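Local coordinates for protein ML032222a iGluR (Mnemiopsis leidyi, PDB 4YKI) that binds glycine in the cleft of its two-lobed ligand-binding domain and probably forms part of a glycine-activated ion channel of the ionotropic glutamate receptor family, at residues 8-13 and 49-54; 13-18 and 55-60; 18-23 and 35-40; 92-97 and 213-218; 113-118 and 182-187. One frame throughout, in Å; residues are numbered along the deposited sequence. Where two conformers were deposited one is given.

Contact 1: 8-13 and 49-54; sequences RHLRLG and LGFTYE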
# COMPACT_ATOMS: atom_id res chain seq x y z
N ARG B 8 13.62 -7.26 -24.16
CA ARG B 8 14.62 -7.27 -23.10
C ARG B 8 14.66 -8.63 -22.42
O ARG B 8 13.68 -9.36 -22.42
CB ARG B 8 14.33 -6.17 -22.08
CG ARG B 8 14.31 -4.76 -22.65
CD ARG B 8 15.68 -4.22 -23.02
NE ARG B 8 15.53 -2.89 -23.60
CZ ARG B 8 16.51 -2.03 -23.80
NH1 ARG B 8 17.75 -2.33 -23.46
NH2 ARG B 8 16.25 -0.86 -24.34
N HIS B 9 15.81 -8.94 -21.83
CA HIS B 9 15.96 -10.12 -20.99
C HIS B 9 16.29 -9.65 -19.58
O HIS B 9 17.38 -9.15 -19.34
CB HIS B 9 17.08 -11.04 -21.49
CG HIS B 9 17.23 -12.28 -20.66
ND1 HIS B 9 16.30 -13.30 -20.69
CD2 HIS B 9 18.15 -12.63 -19.74
CE1 HIS B 9 16.66 -14.24 -19.84
NE2 HIS B 9 17.78 -13.85 -19.24
N LEU B 10 15.34 -9.80 -18.68
CA LEU B 10 15.50 -9.37 -17.31
C LEU B 10 16.08 -10.47 -16.42
O LEU B 10 15.66 -11.62 -16.48
CB LEU B 10 14.17 -8.89 -16.73
CG LEU B 10 13.47 -7.70 -17.39
CD1 LEU B 10 12.24 -7.28 -16.58
CD2 LEU B 10 14.45 -6.53 -17.58
N ARG B 11 17.01 -10.09 -15.57
CA ARG B 11 17.52 -10.93 -14.50
C ARG B 11 16.78 -10.52 -13.24
O ARG B 11 16.85 -9.36 -12.84
CB ARG B 11 19.03 -10.76 -14.35
CG ARG B 11 19.88 -11.18 -15.58
CD ARG B 11 20.09 -10.08 -16.66
NE ARG B 11 20.33 -8.81 -16.03
CZ ARG B 11 21.47 -8.41 -15.47
NH1 ARG B 11 22.58 -9.12 -15.61
NH2 ARG B 11 21.47 -7.27 -14.79
N LEU B 12 16.06 -11.45 -12.65
CA LEU B 12 15.17 -11.16 -11.52
C LEU B 12 15.69 -11.78 -10.25
O LEU B 12 15.89 -13.00 -10.19
CB LEU B 12 13.75 -11.68 -11.81
CG LEU B 12 13.11 -11.12 -13.08
CD1 LEU B 12 11.74 -11.77 -13.27
CD2 LEU B 12 13.00 -9.60 -13.03
N GLY B 13 15.96 -10.97 -9.24
CA GLY B 13 16.38 -11.49 -7.95
C GLY B 13 15.22 -12.13 -7.23
O GLY B 13 14.14 -11.53 -7.15
N LEU B 49 4.34 -7.35 -21.28
CA LEU B 49 5.38 -6.34 -21.56
C LEU B 49 6.44 -6.81 -22.54
O LEU B 49 7.25 -6.01 -23.01
CB LEU B 49 6.03 -5.89 -20.26
CG LEU B 49 5.11 -5.05 -19.36
CD1 LEU B 49 5.65 -4.88 -17.96
CD2 LEU B 49 4.88 -3.67 -19.99
N GLY B 50 6.46 -8.11 -22.84
CA GLY B 50 7.27 -8.63 -23.93
C GLY B 50 8.71 -8.93 -23.61
O GLY B 50 9.53 -8.99 -24.53
N PHE B 51 9.04 -9.14 -22.33
CA PHE B 51 10.41 -9.50 -21.96
C PHE B 51 10.53 -10.99 -21.69
O PHE B 51 9.54 -11.66 -21.40
CB PHE B 51 10.91 -8.69 -20.74
CG PHE B 51 10.10 -8.88 -19.45
CD1 PHE B 51 10.37 -9.93 -18.57
CD2 PHE B 51 9.10 -7.97 -19.10
CE1 PHE B 51 9.66 -10.07 -17.40
CE2 PHE B 51 8.38 -8.13 -17.91
CZ PHE B 51 8.66 -9.17 -17.07
N THR B 52 11.75 -11.50 -21.80
CA THR B 52 12.10 -12.81 -21.26
C THR B 52 12.81 -12.59 -19.93
O THR B 52 13.19 -11.47 -19.61
CB THR B 52 12.99 -13.62 -22.20
OG1 THR B 52 14.20 -12.90 -22.44
CG2 THR B 52 12.30 -13.87 -23.52
N TYR B 53 12.97 -13.63 -19.13
CA TYR B 53 13.56 -13.45 -17.82
C TYR B 53 14.20 -14.73 -17.32
O TYR B 53 13.99 -15.82 -17.86
CB TYR B 53 12.49 -12.96 -16.80
CG TYR B 53 11.36 -13.93 -16.62
CD1 TYR B 53 10.28 -13.93 -17.49
CD2 TYR B 53 11.39 -14.89 -15.62
CE1 TYR B 53 9.26 -14.83 -17.37
CE2 TYR B 53 10.35 -15.81 -15.49
CZ TYR B 53 9.29 -15.77 -16.38
OH TYR B 53 8.26 -16.66 -16.31
N GLU B 54 15.00 -14.56 -16.28
CA GLU B 54 15.51 -15.66 -15.47
C GLU B 54 15.56 -15.18 -14.04
O GLU B 54 15.59 -13.98 -13.79
CB GLU B 54 16.90 -16.09 -15.94
CG GLU B 54 17.98 -15.02 -15.71
CD GLU B 54 19.30 -15.41 -16.30
OE1 GLU B 54 19.56 -15.00 -17.45
OE2 GLU B 54 20.08 -16.12 -15.62
O HOH W 1 14.62 -11.43 -24.73
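His9 lies across Thr52 and Glu54, its side chain meeting each of theirs at about a right angle and spending both ring nitrogens on them. CG is anti to the backbone N (chi1 -178°), and the ring bridges the two partners at its edge: ND1 shares a hydrogen bond of 2.8 Å with Thr52 OG1, while NE2 donates to Glu54 OE1, also at 2.8 Å. Glu54 OE1 lies almost in the imidazole plane and accepts on its anti lone pair, although the carboxylate is turned 65° from the ring. On the other side of the parallel strand pair the contact is apolar. Leu10 CD1 sits over the centre of the Phe51 ring in a CH-pi contact, 3.7 Å from the ring centroid. Leu12 CD1 lies 3.8 Å from Tyr53 CB, where Leu12, Phe51 and Tyr53 pack on helix 37-49. Four backbone hydrogen bonds join the strands between these layers. The carboxylate would tend to stabilise a protonated His9, and the two bonds fix the ring's rotation.

Contact 2: 13-18 and 55-60; sequences GSVEEQ and YIQPDD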
# COMPACT_ATOMS: atom_id res chain seq x y z
N GLY B 13 15.96 -10.97 -9.24
CA GLY B 13 16.38 -11.49 -7.95
C GLY B 13 15.22 -12.13 -7.23
O GLY B 13 14.14 -11.53 -7.15
N SER B 14 15.44 -13.30 -6.65
CA SER B 14 14.43 -13.96 -5.86
C SER B 14 15.05 -15.05 -5.01
O SER B 14 16.22 -15.43 -5.21
CB SER B 14 13.30 -14.55 -6.74
OG SER B 14 12.10 -14.70 -6.00
N VAL B 15 14.26 -15.53 -4.05
CA VAL B 15 14.57 -16.69 -3.24
C VAL B 15 13.25 -17.38 -2.91
O VAL B 15 12.19 -16.77 -3.02
CB VAL B 15 15.29 -16.35 -1.91
CG1 VAL B 15 16.64 -15.76 -2.14
CG2 VAL B 15 14.45 -15.44 -1.01
N GLU B 16 13.30 -18.62 -2.44
CA GLU B 16 12.09 -19.24 -1.93
C GLU B 16 11.59 -18.50 -0.69
O GLU B 16 12.36 -18.18 0.20
CB GLU B 16 12.29 -20.70 -1.58
CG GLU B 16 11.10 -21.38 -0.95
CD GLU B 16 11.23 -22.88 -1.05
OE1 GLU B 16 12.04 -23.46 -0.29
OE2 GLU B 16 10.62 -23.48 -1.94
N GLU B 17 10.29 -18.22 -0.67
CA GLU B 17 9.58 -17.67 0.49
C GLU B 17 8.09 -17.97 0.27
O GLU B 17 7.39 -17.23 -0.42
CB GLU B 17 9.79 -16.16 0.63
CG GLU B 17 8.99 -15.56 1.78
CD GLU B 17 9.81 -14.72 2.74
OE1 GLU B 17 10.86 -15.21 3.21
OE2 GLU B 17 9.39 -13.59 3.07
N GLN B 18 7.63 -19.07 0.82
CA GLN B 18 6.27 -19.52 0.53
C GLN B 18 5.29 -18.57 1.22
O GLN B 18 5.54 -18.14 2.34
CB GLN B 18 6.09 -20.98 0.97
CG GLN B 18 7.06 -21.89 0.22
CD GLN B 18 7.00 -23.34 0.60
OE1 GLN B 18 6.11 -23.79 1.32
NE2 GLN B 18 7.97 -24.11 0.10
N TYR B 55 15.62 -16.12 -13.10
CA TYR B 55 15.75 -15.79 -11.70
C TYR B 55 17.16 -16.07 -11.22
O TYR B 55 17.75 -17.10 -11.56
CB TYR B 55 14.75 -16.61 -10.89
CG TYR B 55 13.28 -16.32 -11.13
CD1 TYR B 55 12.69 -15.16 -10.65
CD2 TYR B 55 12.48 -17.22 -11.82
CE1 TYR B 55 11.35 -14.91 -10.86
CE2 TYR B 55 11.14 -16.98 -12.03
CZ TYR B 55 10.58 -15.83 -11.53
OH TYR B 55 9.23 -15.59 -11.68
N ILE B 56 17.69 -15.16 -10.41
CA ILE B 56 19.04 -15.27 -9.85
C ILE B 56 18.94 -15.10 -8.33
O ILE B 56 18.45 -14.08 -7.83
CB ILE B 56 19.99 -14.20 -10.42
CG1 ILE B 56 20.09 -14.38 -11.95
CG2 ILE B 56 21.39 -14.23 -9.73
CD1 ILE B 56 21.10 -13.52 -12.66
N GLN B 57 19.38 -16.13 -7.62
CA GLN B 57 19.41 -16.08 -6.17
C GLN B 57 20.75 -15.59 -5.66
O GLN B 57 21.78 -15.94 -6.20
CB GLN B 57 19.14 -17.46 -5.60
CG GLN B 57 17.89 -18.11 -6.10
CD GLN B 57 17.52 -19.31 -5.27
OE1 GLN B 57 17.24 -19.18 -4.07
NE2 GLN B 57 17.51 -20.48 -5.89
N PRO B 58 20.76 -14.81 -4.58
CA PRO B 58 22.05 -14.42 -4.00
C PRO B 58 22.72 -15.62 -3.36
O PRO B 58 22.05 -16.43 -2.72
CB PRO B 58 21.67 -13.39 -2.94
CG PRO B 58 20.32 -13.81 -2.51
CD PRO B 58 19.64 -14.32 -3.77
N ASP B 59 24.03 -15.73 -3.52
CA ASP B 59 24.76 -16.82 -2.91
C ASP B 59 24.58 -16.88 -1.38
O ASP B 59 24.56 -17.95 -0.78
CB ASP B 59 26.25 -16.69 -3.26
CG ASP B 59 26.51 -16.77 -4.76
OD1 ASP B 59 25.80 -17.53 -5.43
OD2 ASP B 59 27.46 -16.11 -5.25
N ASP B 60 24.43 -15.72 -0.75
CA ASP B 60 24.29 -15.67 0.70
C ASP B 60 22.87 -16.03 1.17
O ASP B 60 22.67 -16.18 2.36
CB ASP B 60 24.78 -14.32 1.28
CG ASP B 60 23.96 -13.10 0.82
OD1 ASP B 60 22.82 -13.25 0.33
OD2 ASP B 60 24.50 -11.98 1.02
O HOH W 2 15.74 -20.19 -2.15
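Gly13 and Ile56 form the last parallel bridge of their strands, closed by a weak bond from Ser14 N to Ile56 O at 3.3 Å, after which the chains part with directions 85° apart. Gln57 bridges the widening fork. Its CG, anti to the carbonyl carbon (chi1 -54°), lies 3.3 Å from Ser14 O, a buried carbonyl oxygen without a polar partner in the model that receives a CH contact from Gln57 CA. Beyond it the long amide side chain reaches a water, which donates to Gln57 OE1 at 2.6 Å and accepts from Glu16 N at 2.9 Å. Val15 and Pro58 cross at about a right angle, with Val15 CG1 3.7 Å from Pro58 CD. Small Ser14 fits beside Tyr55, while its hydroxyl turns to Ala89 O. The departing chain carries Glu17, which touches the bound glycine. Met76 of helix 75-81 packs on both Val15 and Pro58, Gly13 is hydrogen-bonded through its backbone to Met87 and Ala89 of strand 87-89, and Trp34 of strand 34-35 touches Ser14 and Gln57.

Contact 3: 18-23 and 35-40; sequences QPFMFF and SGMVND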
# COMPACT_ATOMS: atom_id res chain seq x y z
N GLN B 18 7.63 -19.07 0.82
CA GLN B 18 6.27 -19.52 0.53
C GLN B 18 5.29 -18.57 1.22
O GLN B 18 5.54 -18.14 2.34
CB GLN B 18 6.09 -20.98 0.97
CG GLN B 18 7.06 -21.89 0.22
CD GLN B 18 7.00 -23.34 0.60
OE1 GLN B 18 6.11 -23.79 1.32
NE2 GLN B 18 7.97 -24.11 0.10
N PRO B 19 4.18 -18.22 0.55
CA PRO B 19 3.64 -18.75 -0.70
C PRO B 19 3.95 -17.84 -1.90
O PRO B 19 3.36 -18.01 -2.97
CB PRO B 19 2.14 -18.74 -0.43
CG PRO B 19 1.95 -17.49 0.34
CD PRO B 19 3.19 -17.38 1.23
N PHE B 20 4.84 -16.88 -1.71
CA PHE B 20 5.24 -15.96 -2.75
C PHE B 20 6.10 -16.64 -3.82
O PHE B 20 5.86 -16.45 -5.01
CB PHE B 20 5.95 -14.77 -2.11
CG PHE B 20 5.08 -14.01 -1.16
CD1 PHE B 20 4.03 -13.24 -1.64
CD2 PHE B 20 5.25 -14.10 0.20
CE1 PHE B 20 3.20 -12.56 -0.77
CE2 PHE B 20 4.42 -13.42 1.08
CZ PHE B 20 3.39 -12.65 0.59
N MET B 21 7.07 -17.44 -3.39
CA MET B 21 7.93 -18.22 -4.29
C MET B 21 8.22 -19.57 -3.66
O MET B 21 8.51 -19.66 -2.46
CB MET B 21 9.25 -17.53 -4.60
CG MET B 21 9.14 -16.36 -5.56
SD MET B 21 8.52 -16.89 -7.17
CE MET B 21 9.63 -15.98 -8.23
N PHE B 22 8.15 -20.59 -4.51
CA PHE B 22 8.56 -21.96 -4.24
C PHE B 22 9.67 -22.27 -5.25
O PHE B 22 9.52 -21.99 -6.43
CB PHE B 22 7.40 -22.93 -4.49
CG PHE B 22 6.20 -22.74 -3.58
CD1 PHE B 22 5.30 -21.70 -3.80
CD2 PHE B 22 5.93 -23.65 -2.58
CE1 PHE B 22 4.19 -21.55 -2.98
CE2 PHE B 22 4.82 -23.50 -1.77
CZ PHE B 22 3.95 -22.46 -1.97
N PHE B 23 10.77 -22.86 -4.77
CA PHE B 23 11.91 -23.21 -5.63
C PHE B 23 12.17 -24.71 -5.53
O PHE B 23 12.51 -25.22 -4.47
CB PHE B 23 13.18 -22.43 -5.23
CG PHE B 23 14.40 -22.79 -6.04
CD1 PHE B 23 14.48 -22.46 -7.37
CD2 PHE B 23 15.46 -23.48 -5.46
CE1 PHE B 23 15.58 -22.79 -8.12
CE2 PHE B 23 16.57 -23.81 -6.22
CZ PHE B 23 16.63 -23.48 -7.55
N SER B 35 7.65 -21.37 -8.79
CA SER B 35 6.21 -21.26 -8.79
C SER B 35 5.80 -20.37 -7.62
O SER B 35 6.60 -20.10 -6.73
CB SER B 35 5.54 -22.63 -8.70
OG SER B 35 5.93 -23.30 -7.52
N GLY B 36 4.55 -19.94 -7.61
CA GLY B 36 4.00 -19.18 -6.50
C GLY B 36 3.34 -17.89 -6.95
O GLY B 36 3.26 -17.60 -8.14
N MET B 37 2.83 -17.13 -5.98
CA MET B 37 2.15 -15.87 -6.27
C MET B 37 3.02 -14.91 -7.06
O MET B 37 2.56 -14.33 -8.06
CB MET B 37 1.71 -15.23 -4.96
CG MET B 37 1.13 -13.84 -5.15
SD MET B 37 0.48 -13.20 -3.61
CE MET B 37 -0.21 -11.63 -4.12
N VAL B 38 4.26 -14.71 -6.63
CA VAL B 38 5.12 -13.78 -7.34
C VAL B 38 5.46 -14.30 -8.74
O VAL B 38 5.49 -13.55 -9.71
CB VAL B 38 6.39 -13.44 -6.52
CG1 VAL B 38 7.44 -12.72 -7.35
CG2 VAL B 38 5.99 -12.56 -5.32
N ASN B 39 5.73 -15.60 -8.86
CA ASN B 39 5.97 -16.17 -10.17
C ASN B 39 4.80 -15.91 -11.13
O ASN B 39 5.00 -15.57 -12.28
CB ASN B 39 6.26 -17.66 -10.10
CG ASN B 39 6.63 -18.22 -11.45
OD1 ASN B 39 7.64 -17.85 -12.03
ND2 ASN B 39 5.81 -19.12 -11.96
N ASP B 40 3.58 -16.09 -10.64
CA ASP B 40 2.40 -15.84 -11.48
C ASP B 40 2.34 -14.37 -11.91
O ASP B 40 1.97 -14.08 -13.03
CB ASP B 40 1.10 -16.21 -10.74
CG ASP B 40 0.86 -17.71 -10.66
OD1 ASP B 40 1.56 -18.49 -11.33
OD2 ASP B 40 -0.09 -18.07 -9.94
O HOH W 3 8.40 -24.60 -7.68
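Phe22 and Ser35 exchange backbone hydrogen bonds, Phe22 N to Ser35 O at 2.8 Å and Ser35 N to Phe22 O at 3.1 Å, as an antiparallel hydrogen-bonded pair. Next along, two carbonyls receive the first N-H groups of helix 37-49: Val38 N reaches a lone pair of Phe20 O at 2.9 Å, and Met37 N meets Pro19 O in a nearly straight bond (174°). Glycine suits the N-cap, Gly36, since a CB would collide with Phe20 O and the positive-phi backbone would press it against the preceding carbonyl. Outside this polar core, Met21 bends at chi2 (-61°), and its SD comes 3.5 Å from Asn39 N while CE packs 4.0 Å from Val38 CG1. An alanine here would probably open a gap beside Val38 and Asn39, where SD and CE now pack. Met37 lies alongside Phe20, pointing the same way, with SD 4.0 Å from Phe20 CE1 in an oblique Met-aromatic contact. The arrangement is a short antiparallel pair leading straight into a helix N-terminus, and Phe20 continues to Tyr214 in the glycine pocket.

Contact 4: 92-97 and 213-218; sequences LSTNSA and EYAFGL. With MG (magnesium ion), chain D; GLY (glycine), chain E.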
# COMPACT_ATOMS: atom_id res chain seq x y z
N LEU B 92 9.19 -8.19 -1.18
CA LEU B 92 10.28 -7.34 -0.69
C LEU B 92 9.68 -6.23 0.16
O LEU B 92 8.98 -5.34 -0.34
CB LEU B 92 11.13 -6.75 -1.81
CG LEU B 92 12.44 -6.09 -1.35
CD1 LEU B 92 13.42 -7.11 -0.78
CD2 LEU B 92 13.06 -5.32 -2.48
N SER B 93 9.98 -6.25 1.46
CA SER B 93 9.41 -5.27 2.38
C SER B 93 10.01 -3.90 2.17
O SER B 93 11.22 -3.75 1.93
CB SER B 93 9.65 -5.72 3.80
OG SER B 93 9.11 -7.01 3.96
N THR B 94 9.17 -2.88 2.30
CA THR B 94 9.60 -1.49 2.21
C THR B 94 10.17 -1.00 3.53
O THR B 94 9.48 -1.06 4.56
CB THR B 94 8.45 -0.58 1.74
OG1 THR B 94 7.33 -0.72 2.62
CG2 THR B 94 8.05 -0.94 0.33
N ASN B 95 11.42 -0.53 3.49
CA ASN B 95 12.03 0.15 4.63
C ASN B 95 12.95 1.27 4.17
O ASN B 95 13.41 1.30 3.04
CB ASN B 95 12.69 -0.81 5.66
CG ASN B 95 13.92 -1.53 5.14
OD1 ASN B 95 14.87 -0.92 4.69
ND2 ASN B 95 13.92 -2.86 5.30
N SER B 96 13.16 2.22 5.07
CA SER B 96 13.91 3.42 4.74
C SER B 96 15.38 3.11 4.41
O SER B 96 15.98 3.76 3.56
CB SER B 96 13.80 4.44 5.87
OG SER B 96 12.48 4.97 5.95
N ALA B 97 15.98 2.14 5.10
CA ALA B 97 17.36 1.79 4.82
C ALA B 97 17.49 1.36 3.34
O ALA B 97 18.35 1.86 2.62
CB ALA B 97 17.85 0.68 5.76
N GLU B 213 4.86 -2.26 3.27
CA GLU B 213 4.33 -2.89 2.06
C GLU B 213 5.28 -3.97 1.60
O GLU B 213 6.49 -3.92 1.86
CB GLU B 213 4.31 -1.88 0.92
CG GLU B 213 3.35 -0.76 1.09
CD GLU B 213 1.91 -1.15 0.80
OE1 GLU B 213 1.64 -2.30 0.36
OE2 GLU B 213 1.03 -0.27 0.96
N TYR B 214 4.74 -4.91 0.84
CA TYR B 214 5.51 -5.69 -0.10
C TYR B 214 5.45 -5.05 -1.48
O TYR B 214 4.38 -4.62 -1.95
CB TYR B 214 4.98 -7.14 -0.20
CG TYR B 214 5.15 -7.97 1.04
CD1 TYR B 214 6.28 -7.83 1.85
CD2 TYR B 214 4.20 -8.90 1.40
CE1 TYR B 214 6.44 -8.64 2.99
CE2 TYR B 214 4.37 -9.71 2.50
CZ TYR B 214 5.47 -9.57 3.30
OH TYR B 214 5.57 -10.39 4.39
N ALA B 215 6.60 -4.96 -2.13
CA ALA B 215 6.73 -4.41 -3.45
C ALA B 215 7.87 -5.15 -4.13
O ALA B 215 8.48 -6.05 -3.54
CB ALA B 215 7.00 -2.92 -3.37
N PHE B 216 8.14 -4.81 -5.39
CA PHE B 216 9.35 -5.29 -6.05
C PHE B 216 10.44 -4.21 -5.88
O PHE B 216 10.15 -3.02 -5.71
CB PHE B 216 9.08 -5.58 -7.54
CG PHE B 216 8.21 -6.79 -7.82
CD1 PHE B 216 7.84 -7.70 -6.84
CD2 PHE B 216 7.78 -7.01 -9.11
CE1 PHE B 216 7.05 -8.80 -7.16
CE2 PHE B 216 6.99 -8.12 -9.42
CZ PHE B 216 6.65 -9.00 -8.42
N GLY B 217 11.70 -4.64 -5.94
CA GLY B 217 12.82 -3.71 -5.86
C GLY B 217 13.37 -3.37 -7.23
O GLY B 217 13.46 -4.24 -8.09
N LEU B 218 13.72 -2.11 -7.44
CA LEU B 218 14.24 -1.61 -8.70
C LEU B 218 15.47 -0.76 -8.45
O LEU B 218 15.51 -0.02 -7.47
CB LEU B 218 13.19 -0.75 -9.42
CG LEU B 218 12.02 -1.58 -9.99
CD1 LEU B 218 10.76 -0.74 -10.21
CD2 LEU B 218 12.46 -2.24 -11.27
MG MG D . -1.02 -0.44 0.98
N GLY E . 10.09 -10.15 3.28
CA GLY E . 11.43 -10.12 3.92
C GLY E . 12.27 -8.94 3.51
O GLY E . 13.38 -8.80 4.08
OXT GLY E . 11.86 -8.17 2.62
O HOH W 4 -0.90 -2.18 -0.21
O HOH W 5 -1.00 1.40 2.01
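Thr94 holds OG1 between its backbone N and carbonyl carbon (chi1 56°), where it accepts from Glu213 N at 3.0 Å. In return Thr94 N donates to Glu213 O at 2.9 Å, and the two side chains run side by side. A valine in place of Thr94 would probably leave the Glu213 N-H without this acceptor. Ser93 OG lies at the edge of the Tyr214 ring, 3.3 Å from Tyr214 CE1, and both hydroxyls bond to the carboxylate of Glu188. This antiparallel pair forms part of the cleft in the periplasmic-binding-protein type of fold shared by glutamate-receptor ligand-binding domains: Ser93 N donates an almost straight bond (174°) to OXT of the bound glycine at 2.9 Å. Leu92 and Ala215 exchange backbone bonds, and Leu92 CD2 rests 3.8 Å from Gly217 CA, where a CB would clash. Glu213 bends at chi2 (-77°), and its OE2 binds the magnesium ion at 2.1 Å, while OE1 accepts from a metal-bound water at 2.6 Å. Asp110, with Glu213 and Asp110 of the second subunit, completes the metal site, and Arg236 of that subunit bonds to Glu213 OE2.

Contact 5: 113-118 and 182-187; sequences IKAVVK and LFVFID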
# COMPACT_ATOMS: atom_id res chain seq x y z
N ILE B 113 4.76 -6.25 11.22
CA ILE B 113 5.57 -7.16 12.03
C ILE B 113 4.67 -7.92 12.98
O ILE B 113 3.77 -7.34 13.61
CB ILE B 113 6.68 -6.40 12.79
CG1 ILE B 113 7.61 -5.65 11.82
CG2 ILE B 113 7.48 -7.34 13.67
CD1 ILE B 113 8.28 -6.55 10.79
N LYS B 114 4.88 -9.23 13.05
CA LYS B 114 4.11 -10.12 13.91
C LYS B 114 5.06 -11.02 14.71
O LYS B 114 5.99 -11.60 14.16
CB LYS B 114 3.16 -10.98 13.07
CG LYS B 114 2.30 -11.87 13.94
CD LYS B 114 1.31 -12.68 13.16
CE LYS B 114 0.38 -13.47 14.08
NZ LYS B 114 -0.42 -12.60 15.00
N ALA B 115 4.79 -11.14 16.00
CA ALA B 115 5.52 -12.05 16.87
C ALA B 115 4.63 -13.21 17.25
O ALA B 115 3.46 -13.03 17.58
CB ALA B 115 6.01 -11.34 18.12
N VAL B 116 5.22 -14.40 17.21
CA VAL B 116 4.52 -15.62 17.58
C VAL B 116 5.37 -16.41 18.56
O VAL B 116 6.57 -16.25 18.62
CB VAL B 116 4.16 -16.50 16.34
CG1 VAL B 116 3.21 -15.76 15.42
CG2 VAL B 116 5.40 -16.94 15.60
N VAL B 117 4.70 -17.28 19.30
CA VAL B 117 5.30 -17.98 20.43
C VAL B 117 4.80 -19.43 20.50
O VAL B 117 3.62 -19.71 20.27
CB VAL B 117 5.02 -17.23 21.78
CG1 VAL B 117 3.54 -17.16 22.09
CG2 VAL B 117 5.80 -17.85 22.93
N LYS B 118 5.71 -20.33 20.86
CA LYS B 118 5.34 -21.68 21.27
C LYS B 118 5.78 -21.89 22.71
O LYS B 118 6.92 -21.60 23.08
CB LYS B 118 5.99 -22.72 20.36
CG LYS B 118 5.73 -24.14 20.78
CD LYS B 118 6.16 -25.15 19.74
CE LYS B 118 6.10 -26.55 20.32
NZ LYS B 118 6.29 -27.57 19.27
N LEU B 182 9.43 -22.95 23.52
CA LEU B 182 9.92 -21.89 24.39
C LEU B 182 10.69 -20.81 23.62
O LEU B 182 11.78 -20.38 24.01
CB LEU B 182 10.74 -22.50 25.54
CG LEU B 182 9.91 -23.36 26.50
CD1 LEU B 182 10.84 -24.12 27.45
CD2 LEU B 182 8.92 -22.53 27.28
N PHE B 183 10.06 -20.35 22.55
CA PHE B 183 10.71 -19.47 21.61
C PHE B 183 9.69 -18.48 21.05
O PHE B 183 8.51 -18.86 20.81
CB PHE B 183 11.35 -20.29 20.48
CG PHE B 183 12.32 -19.49 19.63
CD1 PHE B 183 13.59 -19.21 20.11
CD2 PHE B 183 11.94 -18.98 18.40
CE1 PHE B 183 14.47 -18.47 19.36
CE2 PHE B 183 12.84 -18.22 17.64
CZ PHE B 183 14.09 -17.98 18.11
N VAL B 184 10.12 -17.23 20.88
CA VAL B 184 9.35 -16.21 20.19
C VAL B 184 10.09 -15.85 18.89
O VAL B 184 11.27 -15.42 18.90
CB VAL B 184 9.17 -14.94 21.04
CG1 VAL B 184 8.43 -13.85 20.25
CG2 VAL B 184 8.42 -15.23 22.33
N PHE B 185 9.41 -15.99 17.77
CA PHE B 185 9.93 -15.61 16.46
C PHE B 185 9.20 -14.35 16.03
O PHE B 185 7.97 -14.30 16.04
CB PHE B 185 9.72 -16.76 15.47
CG PHE B 185 10.14 -16.46 14.04
CD1 PHE B 185 11.25 -15.68 13.76
CD2 PHE B 185 9.42 -16.99 12.99
CE1 PHE B 185 11.60 -15.44 12.42
CE2 PHE B 185 9.79 -16.74 11.68
CZ PHE B 185 10.87 -15.95 11.42
N ILE B 186 9.97 -13.32 15.68
CA ILE B 186 9.43 -12.03 15.26
C ILE B 186 9.69 -11.88 13.77
O ILE B 186 10.85 -11.84 13.36
CB ILE B 186 10.12 -10.87 16.03
CG1 ILE B 186 9.99 -11.07 17.55
CG2 ILE B 186 9.54 -9.51 15.60
CD1 ILE B 186 10.85 -10.11 18.39
N ASP B 187 8.63 -11.81 12.98
CA ASP B 187 8.77 -11.74 11.53
C ASP B 187 7.59 -10.97 10.93
O ASP B 187 7.19 -9.95 11.49
CB ASP B 187 8.97 -13.13 10.90
CG ASP B 187 9.62 -13.04 9.52
OD1 ASP B 187 10.85 -12.80 9.46
OD2 ASP B 187 8.88 -13.16 8.52
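Phe185 meets Val116 through its CB, 4.3 Å from Val116 CG2, while its ring leads away from strand 109-118 to pack on Leu171 and Ala174 of helix 171-179 and Leu192 of helix 189-195. The Phe183 ring likewise leaves the strand pair and touches Thr177 of helix 171-179. Asp187 directs its carboxylate to Arg144, in a salt bridge that gives a buried charge its mate. The other face carries the aliphatic Ile113, Ala115, Val117, Val184 and Ile186. Val184 spreads its methyls over two neighbours, CG1 being 4.1 Å from Ala115 CB and CG2 3.8 Å from Val117 CG2. Ile113 and Ile186 approach obliquely through their CG2 atoms at 3.6 Å, in both residues anti to the backbone N. Between these layers runs the backbone ladder: Lys114 with Asp187, and Val116 with Phe185, exchange bonds, whereas that from Phe183 N to Lys118 O, at 3.4 Å, is weak. Lys114 N stands 42° out of the carbonyl plane of Asp187. The ladder ends in a G1 beta bulge, Leu182 and Phe183 both facing Lys118. The pair is part of the mixed sheet of this periplasmic-binding-protein-like fold, with helices 171-179 and 189-195 on its phenylalanine face, and strand 183-188 carries on to Glu188 of the glycine pocket.

In the fold
From the N terminus, strand 9-13 opens contact 1, which closes when the chain returns at 49-54 after helix 37-49. Contact 2 extends the same parallel strand pair and crosses contact 1 along the chain, the two sharing Gly13. Contact 3, 18-23 with 35-40, is nested inside the loops of both and touches contact 2, tying the two-stranded pair and helix start to the end of the parallel sheet. Contact 4 opens later, in series with these, and closes after 115 residues, joining strand 91-93 to strand 202-218 and touching contact 3 by packing. Contact 5 is nested within its loop in the same mixed sheet, with its centre about 37 Å from that of contact 1.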